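Local coordinates for inclusion membrane protein A (Chlamydia trachomatis, PDB 6E6A) that probably mediates the homotypic fusion of chlamydial inclusions as a SNARE-like membrane protein, of which this chain is the soluble, helical domain, at residues Glu31-Ser36 / Val49-Tyr54; Glu20-Leu25 / Ala59-Tyr64; Glu68-Glu73 / Thr151-Ile156; Tyr54-Ala59 / Ser137-Ile142; Thr41-Leu46 / Ala126-Leu131. The protein carries 3 engineered substitutions. All coordinates share one frame; numbering follows the deposited sequence.

Contact 1: Glu31-Ser36 / Val49-Tyr54; sequences EFLHLS and VSQDFY. With NA (sodium ion), chain C.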
# COMPACT_ATOMS: atom_id res chain seq x y z
N GLU A 31 4.97 9.18 -11.37
CA GLU A 31 6.23 8.85 -12.05
C GLU A 31 6.02 7.72 -13.05
O GLU A 31 6.49 7.78 -14.19
CB GLU A 31 7.30 8.48 -11.02
CG GLU A 31 8.71 8.32 -11.60
CD GLU A 31 9.30 9.64 -12.07
OE1 GLU A 31 8.86 10.71 -11.59
OE2 GLU A 31 10.21 9.62 -12.93
N PHE A 32 5.26 6.70 -12.66
CA PHE A 32 5.07 5.58 -13.56
C PHE A 32 4.00 5.86 -14.62
O PHE A 32 4.13 5.34 -15.74
CB PHE A 32 4.81 4.31 -12.74
CG PHE A 32 6.08 3.70 -12.22
CD1 PHE A 32 6.82 2.83 -13.01
CD2 PHE A 32 6.57 4.05 -10.98
CE1 PHE A 32 8.01 2.31 -12.55
CE2 PHE A 32 7.77 3.52 -10.51
CZ PHE A 32 8.48 2.65 -11.30
N LEU A 33 3.00 6.70 -14.36
CA LEU A 33 2.12 7.13 -15.46
C LEU A 33 2.92 7.91 -16.51
O LEU A 33 2.71 7.73 -17.73
CB LEU A 33 0.95 7.96 -14.93
CG LEU A 33 -0.18 8.30 -15.90
CD1 LEU A 33 -0.70 7.04 -16.61
CD2 LEU A 33 -1.32 8.99 -15.17
N HIS A 34 3.81 8.80 -16.06
CA HIS A 34 4.72 9.49 -16.97
C HIS A 34 5.55 8.49 -17.78
O HIS A 34 5.63 8.58 -19.01
CB HIS A 34 5.64 10.43 -16.18
CG HIS A 34 5.07 11.80 -15.96
ND1 HIS A 34 5.39 12.89 -16.75
CD2 HIS A 34 4.22 12.27 -15.01
CE1 HIS A 34 4.74 13.96 -16.32
NE2 HIS A 34 4.02 13.61 -15.26
N LEU A 35 6.15 7.52 -17.09
CA LEU A 35 6.94 6.50 -17.78
C LEU A 35 6.11 5.78 -18.83
O LEU A 35 6.59 5.48 -19.93
CB LEU A 35 7.51 5.52 -16.76
CG LEU A 35 8.56 4.51 -17.24
CD1 LEU A 35 9.82 5.24 -17.65
CD2 LEU A 35 8.85 3.49 -16.17
N SER A 36 4.84 5.50 -18.50
CA SER A 36 3.95 4.81 -19.43
C SER A 36 3.71 5.62 -20.70
O SER A 36 3.63 5.06 -21.80
CB SER A 36 2.63 4.50 -18.73
OG SER A 36 1.69 3.98 -19.64
N VAL A 49 2.49 -2.13 -18.06
CA VAL A 49 2.74 -2.35 -16.63
C VAL A 49 2.90 -1.02 -15.89
O VAL A 49 2.35 -0.82 -14.78
CB VAL A 49 3.93 -3.32 -16.41
CG1 VAL A 49 5.27 -2.67 -16.70
CG2 VAL A 49 3.91 -3.87 -14.99
N SER A 50 3.61 -0.06 -16.50
CA SER A 50 3.79 1.24 -15.85
C SER A 50 2.45 1.93 -15.62
O SER A 50 2.23 2.52 -14.55
CB SER A 50 4.72 2.13 -16.69
OG SER A 50 6.01 1.56 -16.82
N GLN A 51 1.54 1.85 -16.60
CA GLN A 51 0.22 2.46 -16.44
C GLN A 51 -0.56 1.77 -15.34
O GLN A 51 -1.29 2.43 -14.58
CB GLN A 51 -0.56 2.39 -17.75
CG GLN A 51 -1.91 3.11 -17.70
CD GLN A 51 -2.69 3.00 -19.00
OE1 GLN A 51 -2.57 2.02 -19.73
NE2 GLN A 51 -3.48 4.02 -19.31
N ASP A 52 -0.42 0.44 -15.22
CA ASP A 52 -1.11 -0.32 -14.18
C ASP A 52 -0.77 0.19 -12.79
O ASP A 52 -1.60 0.16 -11.87
CB ASP A 52 -0.72 -1.80 -14.27
CG ASP A 52 -1.32 -2.51 -15.46
OD1 ASP A 52 -2.20 -1.94 -16.14
OD2 ASP A 52 -0.91 -3.66 -15.71
N PHE A 53 0.49 0.62 -12.63
CA PHE A 53 0.91 1.08 -11.31
C PHE A 53 0.08 2.26 -10.79
O PHE A 53 -0.05 2.41 -9.56
CB PHE A 53 2.39 1.48 -11.33
CG PHE A 53 3.32 0.36 -10.93
CD1 PHE A 53 4.06 -0.33 -11.87
CD2 PHE A 53 3.45 0.00 -9.60
CE1 PHE A 53 4.91 -1.36 -11.49
CE2 PHE A 53 4.30 -1.02 -9.21
CZ PHE A 53 5.02 -1.70 -10.16
N TYR A 54 -0.49 3.09 -11.66
CA TYR A 54 -1.26 4.23 -11.15
C TYR A 54 -2.44 3.77 -10.28
O TYR A 54 -2.55 4.16 -9.12
CB TYR A 54 -1.75 5.15 -12.28
CG TYR A 54 -2.33 6.43 -11.67
CD1 TYR A 54 -3.63 6.46 -11.17
CD2 TYR A 54 -1.54 7.56 -11.51
CE1 TYR A 54 -4.13 7.60 -10.56
CE2 TYR A 54 -2.04 8.70 -10.91
CZ TYR A 54 -3.33 8.72 -10.43
OH TYR A 54 -3.80 9.86 -9.83
NA NA C . 9.50 13.11 -11.07
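Ser36 and Ser50 bring their CA atoms to 5.1 Å where helices 31-36 and 49-54 pass each other. The short axes run nearly antiparallel, at 150°, and approach to 7.4 Å. This is close for two helices, and the small Ser36 and Ser50 side chains allow it. Ser50 CB rests 3.4 Å from Phe32 O and 3.8 Å from Ser36 CB. Ser36 OG is anti to the backbone N (chi1 173°), which carries it across to Gln51 CB at 3.3 Å. Ser50 OG sits at the edge of the Phe32 ring, near its plane, and touches Leu35 CD2 at 3.5 Å. It is hydrogen-bonded to Leu46 O one turn earlier, so it can lie among apolar groups with its polar need met. The Phe32 and Phe53 rings meet obliquely, with centroids 5.1 Å apart and planes at 34°. Both also touch Leu107 and Leu131 of the bundle core. On another flank Leu33 CD2 packs on Tyr54 CD2 at 3.9 Å. Beyond the interface, Glu31 OE1 binds a sodium ion and OE2 pairs with Arg115. Helices 18-38 and 44-62, joined by a short turn and running back along each other, form an antiparallel helical hairpin.

Contact 2: Glu20-Leu25 / Ala59-Tyr64; sequences EINFML and AFRDNY. Engineered in segment 59-64: Ala59 (natural residue Gly).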
# COMPACT_ATOMS: atom_id res chain seq x y z
N GLU A 20 3.66 9.22 5.34
CA GLU A 20 4.84 9.10 4.50
C GLU A 20 4.57 8.16 3.32
O GLU A 20 4.93 8.48 2.18
CB GLU A 20 6.03 8.60 5.32
CG GLU A 20 7.26 8.18 4.51
CD GLU A 20 8.29 7.42 5.34
OE1 GLU A 20 7.90 6.57 6.17
OE2 GLU A 20 9.50 7.67 5.17
N ILE A 21 3.93 7.02 3.57
CA ILE A 21 3.57 6.09 2.50
C ILE A 21 2.62 6.74 1.51
O ILE A 21 2.77 6.62 0.29
CB ILE A 21 2.96 4.80 3.09
CG1 ILE A 21 3.97 4.06 3.95
CG2 ILE A 21 2.46 3.89 1.96
CD1 ILE A 21 3.33 2.95 4.79
N ASN A 22 1.60 7.43 2.03
CA ASN A 22 0.63 8.08 1.16
C ASN A 22 1.32 9.06 0.21
O ASN A 22 1.06 9.07 -1.00
CB ASN A 22 -0.42 8.79 2.02
CG ASN A 22 -1.50 9.47 1.20
OD1 ASN A 22 -2.33 8.82 0.58
ND2 ASN A 22 -1.48 10.80 1.20
N PHE A 23 2.24 9.86 0.75
CA PHE A 23 2.96 10.83 -0.08
C PHE A 23 3.87 10.14 -1.10
O PHE A 23 3.89 10.51 -2.29
CB PHE A 23 3.77 11.76 0.81
CG PHE A 23 4.35 12.93 0.08
CD1 PHE A 23 3.64 14.11 -0.04
CD2 PHE A 23 5.62 12.85 -0.50
CE1 PHE A 23 4.17 15.20 -0.72
CE2 PHE A 23 6.16 13.93 -1.17
CZ PHE A 23 5.43 15.10 -1.29
N MET A 24 4.62 9.13 -0.67
CA MET A 24 5.54 8.46 -1.59
C MET A 24 4.78 7.77 -2.72
O MET A 24 5.23 7.78 -3.87
CB MET A 24 6.40 7.45 -0.84
CG MET A 24 7.34 8.06 0.18
SD MET A 24 8.42 6.80 0.89
CE MET A 24 9.54 6.51 -0.46
N LEU A 25 3.63 7.18 -2.40
CA LEU A 25 2.83 6.54 -3.45
C LEU A 25 2.22 7.57 -4.39
O LEU A 25 2.09 7.29 -5.59
CB LEU A 25 1.75 5.65 -2.82
CG LEU A 25 2.33 4.42 -2.12
CD1 LEU A 25 1.25 3.39 -1.83
CD2 LEU A 25 3.44 3.79 -2.93
N ALA A 59 -5.08 2.72 -4.92
CA ALA A 59 -5.88 2.00 -3.92
C ALA A 59 -5.43 2.33 -2.49
O ALA A 59 -6.27 2.42 -1.58
CB ALA A 59 -5.81 0.49 -4.16
N PHE A 60 -4.13 2.50 -2.25
CA PHE A 60 -3.69 2.87 -0.90
C PHE A 60 -4.18 4.25 -0.51
O PHE A 60 -4.62 4.46 0.63
CB PHE A 60 -2.16 2.82 -0.78
CG PHE A 60 -1.66 3.22 0.60
CD1 PHE A 60 -1.53 4.55 0.96
CD2 PHE A 60 -1.34 2.24 1.54
CE1 PHE A 60 -1.10 4.92 2.22
CE2 PHE A 60 -0.90 2.60 2.80
CZ PHE A 60 -0.78 3.94 3.15
N ARG A 61 -4.09 5.22 -1.43
CA ARG A 61 -4.55 6.58 -1.16
C ARG A 61 -6.06 6.62 -0.91
O ARG A 61 -6.52 7.35 -0.03
CB ARG A 61 -4.19 7.49 -2.34
CG ARG A 61 -2.69 7.61 -2.57
CD ARG A 61 -2.40 8.58 -3.70
NE ARG A 61 -2.65 9.97 -3.32
CZ ARG A 61 -2.99 10.93 -4.18
NH1 ARG A 61 -3.14 10.66 -5.47
NH2 ARG A 61 -3.19 12.16 -3.75
N ASP A 62 -6.83 5.84 -1.66
CA ASP A 62 -8.27 5.78 -1.44
C ASP A 62 -8.57 5.38 0.01
O ASP A 62 -9.50 5.90 0.63
CB ASP A 62 -8.89 4.76 -2.40
CG ASP A 62 -8.88 5.21 -3.86
OD1 ASP A 62 -8.96 4.32 -4.74
OD2 ASP A 62 -8.80 6.42 -4.13
N ASN A 63 -7.81 4.43 0.53
CA ASN A 63 -7.96 3.87 1.87
C ASN A 63 -7.19 4.61 2.96
O ASN A 63 -7.24 4.17 4.12
CB ASN A 63 -7.55 2.40 1.84
CG ASN A 63 -8.56 1.54 1.12
OD1 ASN A 63 -8.35 1.13 -0.03
ND2 ASN A 63 -9.68 1.27 1.77
N TYR A 64 -6.45 5.67 2.64
CA TYR A 64 -5.53 6.27 3.62
C TYR A 64 -6.26 6.82 4.86
O TYR A 64 -5.87 6.52 6.00
CB TYR A 64 -4.71 7.37 2.94
CG TYR A 64 -4.01 8.28 3.93
CD1 TYR A 64 -4.46 9.57 4.15
CD2 TYR A 64 -2.93 7.82 4.67
CE1 TYR A 64 -3.84 10.39 5.08
CE2 TYR A 64 -2.31 8.62 5.60
CZ TYR A 64 -2.76 9.91 5.80
OH TYR A 64 -2.14 10.70 6.73
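Asn22 slots between Phe60, Arg61 and Tyr64 and gives up the most surface to this contact. Its chi1 of -179° takes the side chain away from its own backbone N and across to the last turn of helix 44-62 and the residues after it. Asn22 CB lies over one face of the Tyr64 ring, 4.1 Å from the centroid, as a CH-pi contact. The amide is stacked on the same ring, its plane turned by only 20°. Asn22 OD1 meets the aliphatic part of Arg61, 3.4 Å from CG. It also lies near the plane of the guanidinium, at its edge. Phe60 is the second large element. Ile21 CG2 sits over a face of its ring, 3.7 Å from the centroid, another CH-pi contact. Leu25 CD1 closes on Phe60 CB at 3.6 Å. Asn22 CB lies at the edge of the Phe60 ring, in its plane. Phe67 and Leu100 add to the packing round Phe60. Arg61 NH1 makes weak hydrogen bonds to Gln29 OE1 and Gln58 OE1. Tyr64 OH has a weak one to Glu68 OE1. The two segments share no hydrogen bond or salt bridge. Their contact therefore rests on apolar packing, CH-pi contacts and one amide laid flat on a phenol ring.

Contact 3: Glu68-Glu73 / Thr151-Ile156; sequences ESLLDE and TLTSQI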
# COMPACT_ATOMS: atom_id res chain seq x y z
N GLU A 68 -5.68 5.62 8.88
CA GLU A 68 -5.40 6.51 10.00
C GLU A 68 -6.48 6.39 11.06
O GLU A 68 -6.19 6.40 12.27
CB GLU A 68 -5.26 7.95 9.52
CG GLU A 68 -4.05 8.21 8.62
CD GLU A 68 -2.75 8.42 9.41
OE1 GLU A 68 -1.84 9.08 8.88
OE2 GLU A 68 -2.65 7.90 10.54
N SER A 69 -7.73 6.30 10.63
CA SER A 69 -8.84 6.15 11.56
C SER A 69 -8.73 4.87 12.36
O SER A 69 -8.99 4.85 13.57
CB SER A 69 -10.16 6.20 10.79
OG SER A 69 -11.24 5.86 11.64
N LEU A 70 -8.33 3.78 11.70
CA LEU A 70 -8.14 2.51 12.39
C LEU A 70 -7.05 2.60 13.46
O LEU A 70 -7.23 2.11 14.59
CB LEU A 70 -7.81 1.42 11.37
CG LEU A 70 -7.65 -0.02 11.85
CD1 LEU A 70 -8.99 -0.61 12.24
CD2 LEU A 70 -6.98 -0.86 10.77
N LEU A 71 -5.92 3.23 13.12
CA LEU A 71 -4.87 3.40 14.12
C LEU A 71 -5.36 4.21 15.31
O LEU A 71 -5.07 3.89 16.47
CB LEU A 71 -3.64 4.04 13.50
CG LEU A 71 -2.87 3.24 12.45
CD1 LEU A 71 -1.52 3.89 12.18
CD2 LEU A 71 -2.70 1.80 12.91
N ASP A 72 -6.11 5.29 15.04
CA ASP A 72 -6.67 6.09 16.13
C ASP A 72 -7.62 5.27 17.00
O ASP A 72 -7.59 5.38 18.23
CB ASP A 72 -7.40 7.31 15.56
CG ASP A 72 -7.55 8.41 16.57
OD1 ASP A 72 -8.66 8.59 17.10
OD2 ASP A 72 -6.54 9.09 16.86
N GLU A 73 -8.46 4.44 16.38
CA GLU A 73 -9.36 3.58 17.15
C GLU A 73 -8.59 2.65 18.06
O GLU A 73 -8.97 2.44 19.22
CB GLU A 73 -10.27 2.78 16.22
CG GLU A 73 -11.28 3.62 15.44
CD GLU A 73 -12.53 3.91 16.24
OE1 GLU A 73 -12.51 3.70 17.48
OE2 GLU A 73 -13.54 4.32 15.63
N THR A 151 -13.13 -4.28 7.26
CA THR A 151 -13.81 -5.20 8.17
C THR A 151 -13.70 -4.72 9.61
O THR A 151 -14.70 -4.70 10.34
CB THR A 151 -13.25 -6.62 8.03
OG1 THR A 151 -13.13 -6.95 6.65
CG2 THR A 151 -14.20 -7.61 8.67
N LEU A 152 -12.49 -4.37 10.06
CA LEU A 152 -12.33 -3.95 11.45
C LEU A 152 -13.15 -2.71 11.77
O LEU A 152 -13.77 -2.62 12.83
CB LEU A 152 -10.86 -3.67 11.76
CG LEU A 152 -9.99 -4.79 12.33
CD1 LEU A 152 -8.54 -4.34 12.37
CD2 LEU A 152 -10.47 -5.19 13.71
N THR A 153 -13.16 -1.71 10.87
CA THR A 153 -13.92 -0.51 11.18
C THR A 153 -15.41 -0.81 11.24
O THR A 153 -16.11 -0.29 12.11
CB THR A 153 -13.63 0.59 10.15
OG1 THR A 153 -14.05 0.16 8.85
CG2 THR A 153 -12.15 0.93 10.13
N SER A 154 -15.90 -1.67 10.34
CA SER A 154 -17.31 -2.06 10.41
C SER A 154 -17.63 -2.80 11.70
O SER A 154 -18.67 -2.56 12.32
CB SER A 154 -17.68 -2.90 9.20
OG SER A 154 -17.82 -2.07 8.05
N GLN A 155 -16.74 -3.71 12.13
CA GLN A 155 -16.95 -4.45 13.38
C GLN A 155 -16.97 -3.51 14.58
O GLN A 155 -17.80 -3.65 15.48
CB GLN A 155 -15.86 -5.51 13.56
CG GLN A 155 -15.92 -6.67 12.56
CD GLN A 155 -14.79 -7.67 12.75
OE1 GLN A 155 -13.76 -7.35 13.34
NE2 GLN A 155 -14.99 -8.89 12.26
N ILE A 156 -16.05 -2.54 14.60
CA ILE A 156 -16.01 -1.56 15.69
C ILE A 156 -17.30 -0.77 15.73
O ILE A 156 -17.88 -0.53 16.81
CB ILE A 156 -14.79 -0.64 15.52
CG1 ILE A 156 -13.50 -1.43 15.73
CG2 ILE A 156 -14.88 0.57 16.46
CD1 ILE A 156 -12.28 -0.75 15.15
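Thr153 OG1, on a side chain whose methyl meets Leu70, is gripped by two carbonyls of its own helix, Ser149 O and Lys150 O. With chi1 at 62° the hydroxyl stands between the backbone N and the carbonyl carbon. Thr153 CG2 is then left for the neighbouring helix, and Leu70 CD1 comes to 4.1 Å from it. Leu70 does most of the reaching. Its CD1 touches Leu152 CB at 3.6 Å and Leu152 CD1 at 3.8 Å, and the two leucines cross at about a right angle. The same methyl comes more loosely to Ile156 CD1, at 4.4 Å. Further along, the Glu73 chain bends at chi2 (-84°) and runs alongside Ile156, pointing the other way. Both carboxylate oxygens, OE1 and OE2, lie 4.1 Å from Ile156 CG2, a loose contact; OE2 also forms a salt bridge with Arg160. The short axes diverge at 49° and come no nearer than 10.4 Å. Phe85 touches Leu70, Leu152 and Ile156, and Leu84 touches the last two. This is a widely angled helix pair at one end of a helical bundle, where helices 64-75 and 125-163 run in the same general sense with Leu84 of helix 79-84 and Phe85 just after it packed against them.

Contact 4: Tyr54-Ala59 / Ser137-Ile142; sequences YSCLQA and SLRDEI. Engineered in segment 54-59: Ala59 (natural residue Gly).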
# COMPACT_ATOMS: atom_id res chain seq x y z
N TYR A 54 -0.49 3.09 -11.66
CA TYR A 54 -1.26 4.23 -11.15
C TYR A 54 -2.44 3.77 -10.28
O TYR A 54 -2.55 4.16 -9.12
CB TYR A 54 -1.75 5.15 -12.28
CG TYR A 54 -2.33 6.43 -11.67
CD1 TYR A 54 -3.63 6.46 -11.17
CD2 TYR A 54 -1.54 7.56 -11.51
CE1 TYR A 54 -4.13 7.60 -10.56
CE2 TYR A 54 -2.04 8.70 -10.91
CZ TYR A 54 -3.33 8.72 -10.43
OH TYR A 54 -3.80 9.86 -9.83
N SER A 55 -3.33 2.94 -10.84
CA SER A 55 -4.47 2.48 -10.05
C SER A 55 -4.03 1.56 -8.91
O SER A 55 -4.61 1.62 -7.80
CB SER A 55 -5.48 1.77 -10.95
OG SER A 55 -4.87 0.76 -11.73
N CYS A 56 -2.99 0.74 -9.13
CA CYS A 56 -2.50 -0.11 -8.05
C CYS A 56 -2.12 0.71 -6.82
O CYS A 56 -2.51 0.37 -5.69
CB CYS A 56 -1.31 -0.94 -8.55
SG CYS A 56 -0.38 -1.81 -7.27
N LEU A 57 -1.34 1.78 -7.01
CA LEU A 57 -0.94 2.62 -5.88
C LEU A 57 -2.08 3.51 -5.38
O LEU A 57 -2.12 3.84 -4.19
CB LEU A 57 0.27 3.47 -6.27
CG LEU A 57 1.54 2.73 -6.68
CD1 LEU A 57 2.71 3.69 -6.70
CD2 LEU A 57 1.80 1.56 -5.75
N GLN A 58 -2.97 3.93 -6.28
CA GLN A 58 -4.12 4.75 -5.90
C GLN A 58 -4.97 4.05 -4.85
O GLN A 58 -5.56 4.71 -3.99
CB GLN A 58 -4.97 5.10 -7.12
CG GLN A 58 -6.16 6.03 -6.84
CD GLN A 58 -5.74 7.33 -6.19
OE1 GLN A 58 -4.67 7.86 -6.50
NE2 GLN A 58 -6.56 7.85 -5.29
N ALA A 59 -5.08 2.72 -4.92
CA ALA A 59 -5.88 2.00 -3.92
C ALA A 59 -5.43 2.33 -2.49
O ALA A 59 -6.27 2.42 -1.58
CB ALA A 59 -5.81 0.49 -4.16
N SER A 137 2.52 -7.93 -6.21
CA SER A 137 2.70 -8.00 -4.77
C SER A 137 1.98 -6.85 -4.07
O SER A 137 1.30 -7.05 -3.07
CB SER A 137 4.18 -8.00 -4.41
OG SER A 137 4.32 -7.98 -3.00
N LEU A 138 2.16 -5.62 -4.59
CA LEU A 138 1.50 -4.45 -4.03
C LEU A 138 -0.01 -4.57 -4.12
O LEU A 138 -0.73 -4.19 -3.19
CB LEU A 138 1.99 -3.18 -4.72
CG LEU A 138 3.41 -2.75 -4.34
CD1 LEU A 138 3.86 -1.58 -5.21
CD2 LEU A 138 3.47 -2.39 -2.87
N ARG A 139 -0.53 -5.07 -5.24
CA ARG A 139 -1.97 -5.26 -5.35
C ARG A 139 -2.46 -6.17 -4.23
O ARG A 139 -3.43 -5.85 -3.53
CB ARG A 139 -2.34 -5.85 -6.71
CG ARG A 139 -2.28 -4.89 -7.89
CD ARG A 139 -2.74 -5.59 -9.16
NE ARG A 139 -2.98 -4.68 -10.28
CZ ARG A 139 -3.07 -5.08 -11.55
NH1 ARG A 139 -2.94 -6.37 -11.85
NH2 ARG A 139 -3.28 -4.20 -12.52
N ASP A 140 -1.75 -7.28 -4.02
CA ASP A 140 -2.11 -8.21 -2.95
C ASP A 140 -2.07 -7.54 -1.58
O ASP A 140 -3.02 -7.66 -0.79
CB ASP A 140 -1.18 -9.43 -2.99
CG ASP A 140 -1.60 -10.45 -4.03
OD1 ASP A 140 -2.69 -10.27 -4.63
OD2 ASP A 140 -0.86 -11.43 -4.26
N GLU A 141 -0.97 -6.84 -1.27
CA GLU A 141 -0.80 -6.32 0.09
C GLU A 141 -1.71 -5.12 0.36
O GLU A 141 -2.27 -5.01 1.45
CB GLU A 141 0.66 -5.95 0.35
CG GLU A 141 1.61 -7.14 0.28
CD GLU A 141 1.16 -8.28 1.17
OE1 GLU A 141 0.84 -8.02 2.35
OE2 GLU A 141 1.13 -9.44 0.69
N ILE A 142 -1.84 -4.20 -0.61
CA ILE A 142 -2.76 -3.08 -0.43
C ILE A 142 -4.20 -3.59 -0.34
O ILE A 142 -5.00 -3.06 0.44
CB ILE A 142 -2.61 -2.06 -1.58
CG1 ILE A 142 -1.23 -1.39 -1.54
CG2 ILE A 142 -3.72 -1.00 -1.51
CD1 ILE A 142 -0.83 -0.74 -2.85
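Cys56 points its sulfur at helix 137-142, where SG meets both Leu138 CB and Arg139 CG, each at 3.7 Å. With chi1 at 169° the sulfur is turned from its own backbone N and toward the partner helix. The Arg139 side chain is extended from CG to NE and also touches Asp52. Leu57 and Leu138 slant across each other, joined by CD2 of the first and CD1 of the second at 3.8 Å. Ile142 uses both of its branches: CD1 reaches Cys56 O at 3.5 Å, and CG2 packs on Ala59 CB at 3.7 Å. Ala59 is an engineered residue, glycine in the natural protein, and its methyl is part of the interface as deposited. Leu100 of helix 87-107 lies against both Leu138 and Ile142, while Leu25 and Leu28 cover Leu57. The short axes are 9.4 Å apart at 24°. This shallow, near-parallel crossing, with Leu138 and Ile142 facing helix 44-62, is characteristic of a helical bundle and consistent with coiled-coil-like packing.

Contact 5: Thr41-Leu46 / Ala126-Leu131; sequences TTSKDL and AAIEEL. Engineered in segment 126-131: Ala126 (natural residue Val), Ala127 (natural residue Val).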
# COMPACT_ATOMS: atom_id res chain seq x y z
N THR A 41 5.12 4.20 -27.49
CA THR A 41 5.55 3.82 -28.83
C THR A 41 6.86 3.03 -28.85
O THR A 41 7.33 2.69 -29.93
CB THR A 41 5.69 5.06 -29.72
OG1 THR A 41 6.75 5.89 -29.23
CG2 THR A 41 4.38 5.85 -29.76
N THR A 42 7.48 2.76 -27.69
CA THR A 42 8.73 2.01 -27.63
C THR A 42 8.54 0.59 -27.13
O THR A 42 9.06 -0.36 -27.73
CB THR A 42 9.74 2.74 -26.74
OG1 THR A 42 10.08 3.99 -27.35
CG2 THR A 42 11.01 1.92 -26.58
N SER A 43 7.82 0.40 -26.03
CA SER A 43 7.57 -0.93 -25.47
C SER A 43 6.13 -0.90 -24.97
O SER A 43 5.87 -0.39 -23.88
CB SER A 43 8.56 -1.27 -24.36
OG SER A 43 8.14 -2.40 -23.62
N LYS A 44 5.21 -1.42 -25.79
CA LYS A 44 3.85 -1.72 -25.33
C LYS A 44 3.82 -2.37 -23.95
O LYS A 44 3.05 -1.96 -23.07
CB LYS A 44 3.15 -2.62 -26.35
CG LYS A 44 1.62 -2.60 -26.26
CD LYS A 44 1.00 -3.31 -27.46
CE LYS A 44 -0.18 -4.17 -27.04
NZ LYS A 44 -1.40 -3.37 -26.77
N ASP A 45 4.62 -3.42 -23.77
CA ASP A 45 4.58 -4.22 -22.54
C ASP A 45 4.94 -3.38 -21.32
O ASP A 45 4.23 -3.38 -20.30
CB ASP A 45 5.54 -5.40 -22.71
CG ASP A 45 5.37 -6.46 -21.64
OD1 ASP A 45 6.30 -7.28 -21.47
OD2 ASP A 45 4.30 -6.50 -20.99
N LEU A 46 6.03 -2.60 -21.44
CA LEU A 46 6.47 -1.75 -20.34
C LEU A 46 5.48 -0.63 -20.09
O LEU A 46 5.21 -0.28 -18.93
CB LEU A 46 7.86 -1.20 -20.65
CG LEU A 46 8.65 -0.34 -19.65
CD1 LEU A 46 8.32 1.13 -19.79
CD2 LEU A 46 8.42 -0.78 -18.22
N ALA A 126 14.08 -7.94 -18.00
CA ALA A 126 14.17 -8.13 -16.55
C ALA A 126 13.46 -7.01 -15.80
O ALA A 126 12.81 -7.25 -14.77
CB ALA A 126 15.63 -8.24 -16.12
N ALA A 127 13.59 -5.77 -16.28
CA ALA A 127 12.90 -4.65 -15.64
C ALA A 127 11.39 -4.85 -15.68
O ALA A 127 10.71 -4.63 -14.67
CB ALA A 127 13.28 -3.33 -16.32
N ILE A 128 10.86 -5.28 -16.83
CA ILE A 128 9.42 -5.51 -16.96
C ILE A 128 8.97 -6.63 -16.03
O ILE A 128 7.92 -6.54 -15.39
CB ILE A 128 9.07 -5.82 -18.42
CG1 ILE A 128 9.17 -4.55 -19.27
CG2 ILE A 128 7.68 -6.44 -18.53
CD1 ILE A 128 9.29 -4.82 -20.75
N GLU A 129 9.75 -7.71 -15.96
CA GLU A 129 9.40 -8.81 -15.06
C GLU A 129 9.40 -8.37 -13.60
O GLU A 129 8.52 -8.75 -12.82
CB GLU A 129 10.38 -9.97 -15.26
CG GLU A 129 10.30 -11.05 -14.18
CD GLU A 129 9.12 -11.99 -14.37
OE1 GLU A 129 8.97 -12.94 -13.58
OE2 GLU A 129 8.33 -11.77 -15.33
N GLU A 130 10.41 -7.59 -13.19
CA GLU A 130 10.44 -7.10 -11.82
C GLU A 130 9.26 -6.16 -11.55
O GLU A 130 8.66 -6.21 -10.47
CB GLU A 130 11.77 -6.40 -11.51
CG GLU A 130 11.85 -5.91 -10.07
CD GLU A 130 13.23 -5.41 -9.65
OE1 GLU A 130 14.13 -5.29 -10.52
OE2 GLU A 130 13.40 -5.11 -8.45
N LEU A 131 8.93 -5.30 -12.52
CA LEU A 131 7.81 -4.38 -12.32
C LEU A 131 6.49 -5.14 -12.22
O LEU A 131 5.63 -4.78 -11.40
CB LEU A 131 7.75 -3.37 -13.46
CG LEU A 131 8.78 -2.24 -13.39
CD1 LEU A 131 8.89 -1.52 -14.73
CD2 LEU A 131 8.38 -1.25 -12.29
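Ile128 faces Leu46 on the buried side of this contact and Asp45 on its more open side. On the buried side, Leu46 CB packs on Ile128 CG1 at 3.9 Å. Leu46 CD2 continues to Leu131 CD1 at 3.6 Å. These branched chains form the close apolar core. Toward solvent the contact is polar rather than apolar. The Asp45 carboxylate lies against Ile128, with OD1 3.4 Å from CG2, and its OD2 forms a salt bridge with Lys132. Ser43 adds little: its OG is 3.9 Å from Ile128 CD1. That oxygen has another task, as the N-cap of helix 44-62, accepting from Leu46 N at 3.0 Å with an N-H...O angle of 160°. Leu46 and its packing are thus set in the first turn of the helix. The contact joins the starts of helices 44-62 and 125-163. Val114 and Leu110 of helix 110-119 lie against Leu46 and Leu131 in turn, and Leu107 of helix 87-107 also meets Leu131. Val49 and Phe53 of helix 44-62 touch Leu131 too.

From the N terminus, helix 18-38 turns back onto helix 44-62. Contact 2 closes the longer loop between them, and contact 1 lies within it, nearer the turn. The other three contacts bring in the long helix 125-163. Contact 5 starts at the turn itself and crosses both contact 1 and contact 2. Contact 4 follows along helix 44-62, crossing contacts 2 and 5; it shares Tyr54 with contact 1 and Ala59 with contact 2. Contact 3 uses helix 64-75 and crosses contacts 4 and 5. Contacts 5, 4 and 3 thus advance along helix 125-163 on one side and helices 44-62 and 64-75 in succession on the other, with centres of contacts 3 and 5 about 38 Å apart.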